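Local coordinates for protein histone-lysine N-methyltransferase SETMAR (Homo sapiens, PDB 3F2K) that is a methyltransferase-transposase fusion acting in double-strand break repair and replication fork restart, its mariner transposase domain, described here, binding DNA and keeping some nuclease activity, at residues V136-P139 against T140-K143; E99-A102 against Q103-E107; W78-A82 against G83-Y87; E28-L31 against D32-T36; S88-N91 against P92-I96. All blocks are in the same frame, centred on the assembly; numbering follows the deposited sequence.

Contact 1. Residues V136-P139 against T140-K143; sequences VAQP and TLQK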
loop_
_atom_site.group_PDB
_atom_site.type_symbol
_atom_site.label_atom_id
_atom_site.label_comp_id
_atom_site.label_asym_id
_atom_site.label_seq_id
_atom_site.Cartn_x
_atom_site.Cartn_y
_atom_site.Cartn_z
ATOM N N VAL A 136 7.905 10.418 -3.225
ATOM C CA VAL A 136 9.352 10.458 -3.280
ATOM C C VAL A 136 9.906 11.925 -3.317
ATOM O O VAL A 136 11.091 12.107 -3.505
ATOM C CB VAL A 136 9.954 9.542 -4.436
ATOM C CG1 VAL A 136 9.504 8.033 -4.190
ATOM C CG2 VAL A 136 9.557 10.018 -5.823
ATOM N N ALA A 137 9.023 12.890 -3.122
ATOM C CA ALA A 137 9.390 14.311 -3.171
ATOM C C ALA A 137 9.397 14.874 -1.735
ATOM O O ALA A 137 9.022 14.175 -0.797
ATOM C CB ALA A 137 8.388 15.054 -4.008
ATOM N N GLN A 138 9.908 16.093 -1.597
ATOM C CA GLN A 138 9.709 16.867 -0.388
ATOM C C GLN A 138 8.295 17.515 -0.530
ATOM O O GLN A 138 7.872 17.915 -1.673
ATOM C CB GLN A 138 10.817 17.929 -0.292
ATOM C CG GLN A 138 12.213 17.425 -0.015
ATOM C CD GLN A 138 12.377 16.639 1.297
ATOM O OE1 GLN A 138 11.414 16.482 2.087
ATOM N NE2 GLN A 138 13.637 16.155 1.538
ATOM N N PRO A 139 7.596 17.734 0.581
ATOM C CA PRO A 139 8.108 17.485 1.939
ATOM C C PRO A 139 7.778 16.142 2.544
ATOM O O PRO A 139 8.018 15.959 3.746
ATOM C CB PRO A 139 7.457 18.633 2.754
ATOM C CG PRO A 139 6.070 18.704 2.179
ATOM C CD PRO A 139 6.317 18.480 0.622
ATOM N N THR A 140 7.284 15.207 1.707
ATOM C CA THR A 140 7.111 13.810 2.134
ATOM C C THR A 140 8.390 13.215 2.752
ATOM O O THR A 140 8.313 12.567 3.811
ATOM C CB THR A 140 6.525 12.960 0.970
ATOM O OG1 THR A 140 5.172 13.368 0.799
ATOM C CG2 THR A 140 6.552 11.396 1.340
ATOM N N LEU A 141 9.549 13.350 2.091
ATOM C CA LEU A 141 10.752 12.747 2.616
ATOM C C LEU A 141 11.087 13.280 4.013
ATOM O O LEU A 141 11.378 12.512 4.946
ATOM C CB LEU A 141 11.927 12.973 1.642
ATOM C CG LEU A 141 11.675 12.265 0.265
ATOM C CD1 LEU A 141 12.832 12.533 -0.598
ATOM C CD2 LEU A 141 11.570 10.726 0.554
ATOM N N GLN A 142 11.039 14.592 4.170
ATOM C CA GLN A 142 11.275 15.164 5.505
ATOM C C GLN A 142 10.265 14.672 6.584
ATOM O O GLN A 142 10.657 14.423 7.708
ATOM C CB GLN A 142 11.301 16.676 5.445
ATOM C CG GLN A 142 11.876 17.220 6.796
ATOM C CD GLN A 142 11.919 18.716 6.849
ATOM O OE1 GLN A 142 10.877 19.404 6.901
ATOM N NE2 GLN A 142 13.118 19.237 6.846
ATOM N N LYS A 143 9.008 14.521 6.232
ATOM C CA LYS A 143 8.015 14.060 7.176
ATOM C C LYS A 143 8.380 12.660 7.662
ATOM O O LYS A 143 8.277 12.345 8.843
ATOM C CB LYS A 143 6.656 14.051 6.497
ATOM C CG LYS A 143 5.478 13.626 7.449
ATOM C CD LYS A 143 5.437 14.488 8.700
ATOM C CE LYS A 143 5.089 15.925 8.378
ATOM N NZ LYS A 143 4.734 16.595 9.696
#
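Gln138 and Gln142 meet at the first turn of helix 140-147 in the RNase H-like catalytic domain, where Gln138 OE1 accepts the backbone N of Gln142 at 2.8 Å. The donor lies in the plane of the side-chain carbonyl, on a lone pair of OE1. A kink at chi2 (-59°) turns the amide of Gln138 back over the helix start, and its length lets it reach an amide four residues on. Along the way the amide crosses Leu141 at about a right angle, with Gln138 NE2 3.6 Å from Leu141 CB. Main-chain carbonyls hold the amides on either side: Leu141 N donates to Ala137 O (3.0 Å), and Lys143 N to Pro139 O (3.0 Å). Three successive N-H groups are thus satisfied, the middle one by a side chain. Pro139 stands at the N-cap after a cis peptide bond; having no N-H of its own, proline costs nothing where helical bonding has yet to begin. Further out, Thr140, small enough to be buried, hydrogen-bonds through OG1 to Ser98 OG and Pro134 O and packs on Tyr101 and Ile105. Lys143 follows a bent course to a salt bridge with Asp106. Ser98, Tyr101, Ile105 and Asp106 all belong to helix 98-115, against which the turn packs. On the exposed flank the leucine branch folds back over the preceding loop, Leu141 CD1 resting 3.4 Å from Val136 O.

Contact 2. Residues E99-A102 against Q103-E107; sequences EKYA and QEIDE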
loop_
_atom_site.group_PDB
_atom_site.type_symbol
_atom_site.label_atom_id
_atom_site.label_comp_id
_atom_site.label_asym_id
_atom_site.label_seq_id
_atom_site.Cartn_x
_atom_site.Cartn_y
_atom_site.Cartn_z
ATOM N N GLU A 99 2.825 17.708 -0.656
ATOM C CA GLU A 99 2.387 18.452 0.523
ATOM C C GLU A 99 1.202 17.718 1.167
ATOM O O GLU A 99 1.154 17.514 2.384
ATOM C CB GLU A 99 2.032 19.942 0.204
ATOM C CG GLU A 99 3.294 20.772 -0.055
ATOM C CD GLU A 99 3.747 20.740 -1.538
ATOM O OE1 GLU A 99 3.118 20.063 -2.406
ATOM O OE2 GLU A 99 4.686 21.459 -1.872
ATOM N N LYS A 100 0.261 17.324 0.345
ATOM C CA LYS A 100 -0.946 16.621 0.813
ATOM C C LYS A 100 -0.516 15.254 1.387
ATOM O O LYS A 100 -1.056 14.811 2.384
ATOM C CB LYS A 100 -1.884 16.415 -0.399
ATOM C CG LYS A 100 -3.092 15.498 -0.155
ATOM C CD LYS A 100 -3.715 15.931 1.137
ATOM C CE LYS A 100 -5.201 15.972 1.037
ATOM N NZ LYS A 100 -5.736 14.675 1.563
ATOM N N TYR A 101 0.337 14.555 0.652
ATOM C CA TYR A 101 0.753 13.180 1.090
ATOM C C TYR A 101 1.499 13.269 2.413
ATOM O O TYR A 101 1.278 12.377 3.282
ATOM C CB TYR A 101 1.593 12.538 0.033
ATOM C CG TYR A 101 1.865 11.086 0.191
ATOM C CD1 TYR A 101 0.844 10.142 -0.044
ATOM C CD2 TYR A 101 3.147 10.645 0.513
ATOM C CE1 TYR A 101 1.096 8.796 0.010
ATOM C CE2 TYR A 101 3.430 9.241 0.608
ATOM C CZ TYR A 101 2.382 8.343 0.339
ATOM O OH TYR A 101 2.620 6.961 0.416
ATOM N N ALA A 102 2.322 14.313 2.609
ATOM C CA ALA A 102 2.970 14.531 3.927
ATOM C C ALA A 102 1.974 14.679 5.113
ATOM O O ALA A 102 2.186 14.067 6.185
ATOM C CB ALA A 102 4.018 15.707 3.880
ATOM N N GLN A 103 0.894 15.443 4.894
ATOM C CA GLN A 103 -0.159 15.640 5.892
ATOM C C GLN A 103 -0.887 14.324 6.141
ATOM O O GLN A 103 -1.216 13.990 7.280
ATOM C CB GLN A 103 -1.127 16.735 5.446
ATOM C CG GLN A 103 -0.460 18.101 5.504
ATOM C CD GLN A 103 0.150 18.385 6.909
ATOM O OE1 GLN A 103 1.357 18.680 7.046
ATOM N NE2 GLN A 103 -0.675 18.214 7.955
ATOM N N GLU A 104 -1.055 13.524 5.086
ATOM C CA GLU A 104 -1.687 12.219 5.238
ATOM C C GLU A 104 -0.842 11.260 6.069
ATOM O O GLU A 104 -1.382 10.492 6.890
ATOM C CB GLU A 104 -1.958 11.633 3.849
ATOM C CG GLU A 104 -3.214 12.322 3.175
ATOM C CD GLU A 104 -4.559 12.177 3.945
ATOM O OE1 GLU A 104 -4.882 11.112 4.513
ATOM O OE2 GLU A 104 -5.351 13.158 3.944
ATOM N N ILE A 105 0.461 11.270 5.839
ATOM C CA ILE A 105 1.421 10.424 6.616
ATOM C C ILE A 105 1.371 10.831 8.093
ATOM O O ILE A 105 1.302 9.987 8.972
ATOM C CB ILE A 105 2.828 10.620 6.073
ATOM C CG1 ILE A 105 2.986 9.906 4.715
ATOM C CG2 ILE A 105 3.915 10.118 7.036
ATOM C CD1 ILE A 105 4.347 10.303 4.048
ATOM N N ASP A 106 1.366 12.128 8.355
ATOM C CA ASP A 106 1.220 12.606 9.765
ATOM C C ASP A 106 -0.064 12.062 10.408
ATOM O O ASP A 106 -0.029 11.592 11.566
ATOM C CB ASP A 106 1.228 14.129 9.790
ATOM C CG ASP A 106 1.706 14.677 11.070
ATOM O OD1 ASP A 106 0.932 14.599 12.065
ATOM O OD2 ASP A 106 2.789 15.265 11.064
ATOM N N GLU A 107 -1.192 12.128 9.701
ATOM C CA GLU A 107 -2.491 11.675 10.262
ATOM C C GLU A 107 -2.431 10.165 10.453
ATOM O O GLU A 107 -2.852 9.678 11.514
ATOM C CB GLU A 107 -3.651 12.031 9.327
ATOM C CG GLU A 107 -5.030 11.747 9.944
ATOM C CD GLU A 107 -6.207 12.167 9.072
ATOM O OE1 GLU A 107 -6.011 12.947 8.115
ATOM O OE2 GLU A 107 -7.347 11.700 9.378
HETATM O O HOH W 1 2.735 19.035 4.172
#
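Lys100 NZ donates to Glu104 OE2 at 2.8 Å in a salt bridge one helical turn long. The ammonium reaches the carboxylate oxygen from above its plane, 36° out of it. Both chains bend to achieve this: the lysine departs with CG anti to its backbone N (chi1 170°) and then folds at each later torsion, while the glutamate curls at chi2. The other oxygen, Glu104 OE1, is hydrogen-bonded by His86 NE2 and Ser88 OG, so the carboxylate is gripped at both ends and tied to strand 83-89; the nearby lysine would be expected to favour its charged form. On another side of the helix Ile105 CG1 lies over one face of the Tyr101 ring, and Ile105 CD1 touches Tyr101 CE2 at 3.7 Å. A branched aliphatic chain suits this place, filling the space beside a flat ring without needing a polar partner. Toward solvent, Glu99 O takes a water at 2.8 Å besides the backbone N of Gln103, and that water also donates to Gln103 OE1 at 3.2 Å. Asp106 N donates to Ala102 O (3.0 Å), continuing the helical pattern. Tyr101 stacks on His135 and packs on Cys37 and Glu39 of strand 34-43. The segment is typical of an amphipathic helix laid across the central sheet, here helix 98-115, which follows the first three strands of the RNase H-like fold.

Contact 3. Residues W78-A82 against G83-Y87; sequences WWSAA and GLIHY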
loop_
_atom_site.group_PDB
_atom_site.type_symbol
_atom_site.label_atom_id
_atom_site.label_comp_id
_atom_site.label_asym_id
_atom_site.label_seq_id
_atom_site.Cartn_x
_atom_site.Cartn_y
_atom_site.Cartn_z
ATOM N N TRP A 78 -3.856 2.726 4.108
ATOM C CA TRP A 78 -2.665 2.477 4.820
ATOM C C TRP A 78 -2.929 1.347 5.817
ATOM O O TRP A 78 -3.868 1.405 6.603
ATOM C CB TRP A 78 -2.278 3.735 5.661
ATOM C CG TRP A 78 -2.168 5.044 4.860
ATOM C CD1 TRP A 78 -3.197 5.826 4.396
ATOM C CD2 TRP A 78 -0.987 5.675 4.492
ATOM N NE1 TRP A 78 -2.719 6.923 3.774
ATOM C CE2 TRP A 78 -1.347 6.847 3.793
ATOM C CE3 TRP A 78 0.383 5.355 4.662
ATOM C CZ2 TRP A 78 -0.407 7.696 3.243
ATOM C CZ3 TRP A 78 1.303 6.181 4.115
ATOM C CH2 TRP A 78 0.913 7.370 3.447
ATOM N N TRP A 79 -1.993 0.413 5.895
ATOM C CA TRP A 79 -2.191 -0.776 6.752
ATOM C C TRP A 79 -0.904 -1.551 7.040
ATOM O O TRP A 79 0.128 -1.397 6.362
ATOM C CB TRP A 79 -3.223 -1.701 6.092
ATOM C CG TRP A 79 -2.858 -2.092 4.707
ATOM C CD1 TRP A 79 -2.959 -1.342 3.564
ATOM C CD2 TRP A 79 -2.375 -3.384 4.314
ATOM N NE1 TRP A 79 -2.595 -2.101 2.465
ATOM C CE2 TRP A 79 -2.240 -3.365 2.896
ATOM C CE3 TRP A 79 -2.101 -4.560 5.022
ATOM C CZ2 TRP A 79 -1.751 -4.485 2.154
ATOM C CZ3 TRP A 79 -1.650 -5.716 4.304
ATOM C CH2 TRP A 79 -1.458 -5.643 2.862
ATOM N N SER A 80 -0.961 -2.402 8.071
ATOM C CA SER A 80 0.129 -3.313 8.367
ATOM C C SER A 80 -0.445 -4.750 8.571
ATOM O O SER A 80 -1.681 -4.966 8.528
ATOM C CB SER A 80 0.792 -2.857 9.643
ATOM O OG SER A 80 -0.183 -2.994 10.665
ATOM N N ALA A 81 0.441 -5.678 8.895
ATOM C CA ALA A 81 0.003 -7.044 9.174
ATOM C C ALA A 81 -0.970 -7.063 10.360
ATOM O O ALA A 81 -1.780 -8.001 10.467
ATOM C CB ALA A 81 1.204 -7.966 9.483
ATOM N N ALA A 82 -0.897 -6.055 11.240
ATOM C CA ALA A 82 -1.759 -6.046 12.390
ATOM C C ALA A 82 -3.178 -5.603 12.062
ATOM O O ALA A 82 -4.094 -5.864 12.861
ATOM C CB ALA A 82 -1.158 -5.200 13.546
ATOM N N GLY A 83 -3.323 -4.875 10.921
ATOM C CA GLY A 83 -4.598 -4.369 10.480
ATOM C C GLY A 83 -4.630 -3.043 9.746
ATOM O O GLY A 83 -3.541 -2.478 9.390
ATOM N N LEU A 84 -5.878 -2.591 9.530
ATOM C CA LEU A 84 -6.153 -1.317 8.862
ATOM C C LEU A 84 -5.674 -0.184 9.803
ATOM O O LEU A 84 -5.990 -0.209 11.002
ATOM C CB LEU A 84 -7.662 -1.162 8.641
ATOM C CG LEU A 84 -8.089 0.157 7.995
ATOM C CD1 LEU A 84 -7.424 0.319 6.642
ATOM C CD2 LEU A 84 -9.657 0.198 7.879
ATOM N N ILE A 85 -4.945 0.777 9.230
ATOM C CA ILE A 85 -4.432 1.952 9.968
ATOM C C ILE A 85 -5.286 3.203 9.636
ATOM O O ILE A 85 -5.855 3.890 10.554
ATOM C CB ILE A 85 -2.907 2.202 9.788
ATOM C CG1 ILE A 85 -2.032 1.021 10.315
ATOM C CG2 ILE A 85 -2.445 3.508 10.617
ATOM C CD1 ILE A 85 -0.568 1.048 9.812
ATOM N N HIS A 86 -5.376 3.522 8.357
ATOM C CA HIS A 86 -5.933 4.836 7.929
ATOM C C HIS A 86 -6.378 4.673 6.479
ATOM O O HIS A 86 -5.693 3.988 5.681
ATOM C CB HIS A 86 -4.836 5.975 8.002
ATOM C CG HIS A 86 -5.356 7.330 7.527
ATOM N ND1 HIS A 86 -6.495 7.920 8.049
ATOM C CD2 HIS A 86 -4.874 8.201 6.603
ATOM C CE1 HIS A 86 -6.687 9.092 7.462
ATOM N NE2 HIS A 86 -5.701 9.292 6.591
ATOM N N TYR A 87 -7.477 5.320 6.124
ATOM C CA TYR A 87 -7.790 5.486 4.677
ATOM C C TYR A 87 -8.459 6.825 4.463
ATOM O O TYR A 87 -9.013 7.413 5.409
ATOM C CB TYR A 87 -8.679 4.349 4.140
ATOM C CG TYR A 87 -10.052 4.255 4.781
ATOM C CD1 TYR A 87 -11.155 4.952 4.264
ATOM C CD2 TYR A 87 -10.248 3.437 5.872
ATOM C CE1 TYR A 87 -12.407 4.815 4.844
ATOM C CE2 TYR A 87 -11.503 3.306 6.485
ATOM C CZ TYR A 87 -12.552 3.997 5.977
ATOM O OH TYR A 87 -13.759 3.810 6.590
#
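Trp78 sets its CG anti to its carbonyl carbon (chi1 -54°), while His86 has CG anti to its backbone N (chi1 178°), and the two side chains lie side by side, pointing the same way. Trp78 CD1 approaches His86 CD2 to 3.7 Å, the ring planes being oblique at 33°. At the edge of the indole, in its plane, sits His86 O, 3.4 Å from Trp78 CD1; the same oxygen accepts Trp78 N at 2.7 Å. Trp78 O is gripped twice, by Ile85 N (2.9 Å) and His86 N (3.1 Å), which makes a classic beta bulge in the hairpin of strands 72-80 and 83-89. The hairpin closes through a type I turn from Ser80 to Gly83. Gly83 has a positive phi at which a side chain would jam against the preceding carbonyl. Ser80 OG, placed between its backbone N and carbonyl carbon, accepts Ala82 N at 3.2 Å in an ST turn. An alanine here would lack that oxygen and is likely to leave Ala82 N without this partner, easing the grip on the turn. His86 ND1 is hydrogen-bonded with Lys111 NZ, and Trp79 NE1 hydrogen-bonds Thr164 OG1.

Contact 4. Residues E28-L31 against D32-T36; sequences EPFL and DRIVT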
loop_
_atom_site.group_PDB
_atom_site.type_symbol
_atom_site.label_atom_id
_atom_site.label_comp_id
_atom_site.label_asym_id
_atom_site.label_seq_id
_atom_site.Cartn_x
_atom_site.Cartn_y
_atom_site.Cartn_z
ATOM N N GLU A 28 17.202 -10.508 9.746
ATOM C CA GLU A 28 16.537 -9.800 10.802
ATOM C C GLU A 28 15.095 -9.520 10.366
ATOM O O GLU A 28 14.846 -8.515 9.707
ATOM C CB GLU A 28 17.220 -8.451 11.059
ATOM C CG GLU A 28 18.743 -8.474 11.104
ATOM C CD GLU A 28 19.329 -7.092 11.301
ATOM O OE1 GLU A 28 19.424 -6.317 10.304
ATOM O OE2 GLU A 28 19.709 -6.799 12.467
ATOM N N PRO A 29 14.156 -10.411 10.718
ATOM C CA PRO A 29 12.764 -10.302 10.262
ATOM C C PRO A 29 12.203 -8.931 10.604
ATOM O O PRO A 29 12.369 -8.429 11.754
ATOM C CB PRO A 29 12.035 -11.421 11.020
ATOM C CG PRO A 29 13.138 -12.382 11.377
ATOM C CD PRO A 29 14.373 -11.602 11.571
ATOM N N PHE A 30 11.583 -8.330 9.589
ATOM C CA PHE A 30 11.002 -6.997 9.707
ATOM C C PHE A 30 9.558 -6.847 9.172
ATOM O O PHE A 30 8.998 -5.748 9.242
ATOM C CB PHE A 30 11.889 -6.003 8.950
ATOM C CG PHE A 30 11.952 -6.258 7.486
ATOM C CD1 PHE A 30 10.988 -5.683 6.610
ATOM C CD2 PHE A 30 12.995 -7.028 6.948
ATOM C CE1 PHE A 30 11.051 -5.928 5.189
ATOM C CE2 PHE A 30 13.093 -7.234 5.582
ATOM C CZ PHE A 30 12.111 -6.697 4.689
ATOM N N LEU A 31 8.953 -7.930 8.676
ATOM C CA LEU A 31 7.573 -7.821 8.129
ATOM C C LEU A 31 6.574 -7.158 9.057
ATOM O O LEU A 31 5.710 -6.412 8.590
ATOM C CB LEU A 31 7.004 -9.167 7.576
ATOM C CG LEU A 31 7.845 -9.793 6.439
ATOM C CD1 LEU A 31 7.148 -10.984 5.835
ATOM C CD2 LEU A 31 8.232 -8.868 5.265
ATOM N N ASP A 32 6.684 -7.472 10.360
ATOM C CA ASP A 32 5.824 -6.941 11.416
ATOM C C ASP A 32 5.890 -5.409 11.566
ATOM O O ASP A 32 4.943 -4.807 12.118
ATOM C CB ASP A 32 6.124 -7.653 12.778
ATOM C CG ASP A 32 7.476 -7.206 13.444
ATOM O OD1 ASP A 32 8.568 -7.260 12.847
ATOM O OD2 ASP A 32 7.445 -6.814 14.635
ATOM N N ARG A 33 6.977 -4.804 11.081
ATOM C CA ARG A 33 7.159 -3.346 11.195
ATOM C C ARG A 33 6.686 -2.637 9.920
ATOM O O ARG A 33 6.563 -1.415 9.899
ATOM C CB ARG A 33 8.631 -2.995 11.495
ATOM C CG ARG A 33 9.213 -3.710 12.782
ATOM C CD ARG A 33 10.784 -3.726 12.739
ATOM N NE ARG A 33 11.301 -2.391 12.517
ATOM C CZ ARG A 33 12.510 -2.140 12.117
ATOM N NH1 ARG A 33 13.357 -3.143 11.909
ATOM N NH2 ARG A 33 12.906 -0.873 11.936
ATOM N N ILE A 34 6.284 -3.403 8.910
ATOM C CA ILE A 34 5.848 -2.724 7.647
ATOM C C ILE A 34 4.510 -2.038 7.762
ATOM O O ILE A 34 3.555 -2.632 8.283
ATOM C CB ILE A 34 5.802 -3.710 6.434
ATOM C CG1 ILE A 34 7.210 -4.095 6.029
ATOM C CG2 ILE A 34 5.152 -2.965 5.157
ATOM C CD1 ILE A 34 7.313 -5.265 5.039
ATOM N N VAL A 35 4.464 -0.786 7.314
ATOM C CA VAL A 35 3.245 -0.058 7.007
ATOM C C VAL A 35 3.277 0.069 5.459
ATOM O O VAL A 35 4.297 0.382 4.916
ATOM C CB VAL A 35 3.265 1.361 7.614
ATOM C CG1 VAL A 35 2.079 2.131 7.119
ATOM C CG2 VAL A 35 3.099 1.231 9.200
ATOM N N THR A 36 2.156 -0.155 4.812
ATOM C CA THR A 36 2.128 -0.078 3.391
ATOM C C THR A 36 0.882 0.627 2.865
ATOM O O THR A 36 -0.213 0.642 3.530
ATOM C CB THR A 36 2.290 -1.532 2.782
ATOM O OG1 THR A 36 2.726 -1.452 1.415
ATOM C CG2 THR A 36 1.034 -2.393 2.929
HETATM O O HOH W 2 10.841 -6.739 13.588
HETATM O O HOH W 3 3.427 -5.296 9.056
#
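Phe30 and Leu31 each use their carbonyl oxygen to hold an amide three residues on: Arg33 N donates to Phe30 O at 2.9 Å and Ile34 N to Leu31 O at 3.1 Å. Both donors stand above the carbonyl planes, on no lone pair, in this tight i to i+3 winding. This short 3-10 turn leads the chain from the loop after helix 8-27 into strand 34-43. Water adds to the backbone bonding: one molecule donates to Leu31 O (2.6 Å) and to Ile34 O (2.8 Å), bridging the turn and the first residue of the strand. A second water joins Pro29 O to Asp32 OD1, though its distance to the carboxylate is doubtfully short. The apolar contacts converge on Ile34 CD1. It meets Leu31 CD2 at 3.7 Å, the two side chains lying alongside each other, and Phe30 CE1 at 3.8 Å, the ring being approached obliquely. Phe30 has CG between its backbone N and carbonyl carbon (chi1 64°), which raises the ring to where the isoleucine can touch it. Replacing Ile34 with an alanine would probably open a gap between Phe30 and Leu31 and leave the ring freer to shift. Of the charged side chains, Arg33 sends NE to Gly124 O, whereas the Phe30 ring takes a cation-pi contact from Arg24. The apolar group is backed by helix 202-219, with Phe30 on Trp214, Leu31 on Ile207 and Ile211, and Ile34 on Leu210, while strand 126-128 flanks it through Ile126 and Leu128.

Contact 5. Residues S88-N91 against P92-I96; sequences SFLN and PGETI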
loop_
_atom_site.group_PDB
_atom_site.type_symbol
_atom_site.label_atom_id
_atom_site.label_comp_id
_atom_site.label_asym_id
_atom_site.label_seq_id
_atom_site.Cartn_x
_atom_site.Cartn_y
_atom_site.Cartn_z
ATOM N N SER A 88 -8.447 7.326 3.239
ATOM C CA SER A 88 -8.957 8.701 3.032
ATOM C C SER A 88 -9.369 8.786 1.574
ATOM O O SER A 88 -8.848 8.031 0.722
ATOM C CB SER A 88 -7.899 9.774 3.356
ATOM O OG SER A 88 -6.740 9.681 2.546
ATOM N N PHE A 89 -10.303 9.675 1.303
ATOM C CA PHE A 89 -10.772 9.872 -0.080
ATOM C C PHE A 89 -10.401 11.294 -0.466
ATOM O O PHE A 89 -10.445 12.178 0.380
ATOM C CB PHE A 89 -12.283 9.676 -0.135
ATOM C CG PHE A 89 -12.686 8.280 0.194
ATOM C CD1 PHE A 89 -12.792 7.331 -0.811
ATOM C CD2 PHE A 89 -12.926 7.899 1.502
ATOM C CE1 PHE A 89 -13.148 6.003 -0.506
ATOM C CE2 PHE A 89 -13.291 6.564 1.793
ATOM C CZ PHE A 89 -13.385 5.646 0.796
ATOM N N LEU A 90 -9.942 11.458 -1.700
ATOM C CA LEU A 90 -9.564 12.761 -2.233
ATOM C C LEU A 90 -10.846 13.531 -2.514
ATOM O O LEU A 90 -11.716 13.052 -3.284
ATOM C CB LEU A 90 -8.757 12.550 -3.509
ATOM C CG LEU A 90 -8.076 13.700 -4.258
ATOM C CD1 LEU A 90 -6.890 14.180 -3.442
ATOM C CD2 LEU A 90 -7.690 13.147 -5.622
ATOM N N ASN A 91 -10.953 14.677 -1.842
ATOM C CA ASN A 91 -12.134 15.558 -1.787
ATOM C C ASN A 91 -12.013 16.780 -2.697
ATOM O O ASN A 91 -10.901 17.213 -3.064
ATOM C CB ASN A 91 -12.370 16.085 -0.358
ATOM C CG ASN A 91 -12.580 14.984 0.657
ATOM O OD1 ASN A 91 -11.978 15.016 1.727
ATOM N ND2 ASN A 91 -13.423 14.011 0.331
ATOM N N PRO A 92 -13.161 17.354 -3.076
ATOM C CA PRO A 92 -13.076 18.615 -3.872
ATOM C C PRO A 92 -12.136 19.631 -3.221
ATOM O O PRO A 92 -12.132 19.772 -1.988
ATOM C CB PRO A 92 -14.525 19.160 -3.857
ATOM C CG PRO A 92 -15.361 18.156 -3.039
ATOM C CD PRO A 92 -14.539 16.887 -2.874
ATOM N N GLY A 93 -11.345 20.323 -4.034
ATOM C CA GLY A 93 -10.408 21.338 -3.546
ATOM C C GLY A 93 -8.991 20.830 -3.397
ATOM O O GLY A 93 -8.025 21.574 -3.634
ATOM N N GLU A 94 -8.880 19.551 -2.996
ATOM C CA GLU A 94 -7.609 18.883 -2.667
ATOM C C GLU A 94 -6.793 18.469 -3.886
ATOM O O GLU A 94 -7.352 18.047 -4.900
ATOM C CB GLU A 94 -7.874 17.638 -1.793
ATOM C CG GLU A 94 -8.593 18.009 -0.532
ATOM C CD GLU A 94 -9.007 16.825 0.322
ATOM O OE1 GLU A 94 -8.918 15.670 -0.124
ATOM O OE2 GLU A 94 -9.425 17.074 1.459
ATOM N N THR A 95 -5.469 18.557 -3.762
ATOM C CA THR A 95 -4.606 18.224 -4.886
ATOM C C THR A 95 -3.672 17.083 -4.490
ATOM O O THR A 95 -3.370 16.924 -3.302
ATOM C CB THR A 95 -3.896 19.470 -5.428
ATOM O OG1 THR A 95 -3.081 20.001 -4.397
ATOM C CG2 THR A 95 -4.949 20.509 -5.690
ATOM N N ILE A 96 -3.302 16.266 -5.463
ATOM C CA ILE A 96 -2.521 15.044 -5.195
ATOM C C ILE A 96 -1.035 15.461 -5.212
ATOM O O ILE A 96 -0.365 15.320 -6.227
ATOM C CB ILE A 96 -2.787 14.006 -6.307
ATOM C CG1 ILE A 96 -4.282 13.700 -6.418
ATOM C CG2 ILE A 96 -1.878 12.725 -6.119
ATOM C CD1 ILE A 96 -4.614 13.029 -7.753
#
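Asn91 and Glu94 are the two ends of a type II beta turn that carries the chain from strand 83-89 toward helix 98-115, on the surface of the RNase H-like domain. Glu94 N closes it by donating to Asn91 O at 3.1 Å. A second bond runs to the side chain: Asn91 N donates to Glu94 OE1 at 2.8 Å, nearly straight at 168°, meeting the oxygen from above the carboxylate plane. Each residue thus supplies a backbone amide to the other, and the turn is pinned twice. Glutamate suits the place because its chain, extended beyond CG, runs alongside Asn91 with just the length to reach that amide. Pro92 and Gly93 fill the two central positions. The proline ring restricts phi to the range the first needs, and the positive phi of the second (98°) would press a side chain against the preceding carbonyl, which calls for glycine. Glu94 OE1 also has a long, weak ion pair with Lys100. Beside the turn the contact becomes apolar: Leu90 has its CG anti to the backbone N (chi1 -174°), which carries the methyls across to Glu94 and Ile96. Met74 and Trp41 of the sheet also pack against Leu90 and Ile96. The side chains of Leu90 and Ile96 cross at about a right angle, Leu90 CD2 lying 3.5 Å from Ile96 CG1 and 3.7 Å from Ile96 CD1.

Contact 2 is the meeting point. Lys143 NZ of contact 1 forms a salt bridge with Asp106 OD2 at 2.7 Å, while Glu104 OE1 receives His86 NE2 of contact 3 at 2.9 Å and Ser88 OG of contact 5 at 3.1 Å, probable hydrogen bonds that join helix 98-115 to the hairpin strand. Contacts 3 and 4 share the sheet, where Trp79 O probably accepts Thr36 N at 2.8 Å. Contacts 4 and 5 lie about 29 Å apart between centres, on opposite sides of the chain's centre. The magnesium ion held by Asp38 and Asp130 lies about 8 Å from the side chain of Tyr101, 10 Å from that of Ile96 and 11 Å from those of Val136 and Trp78.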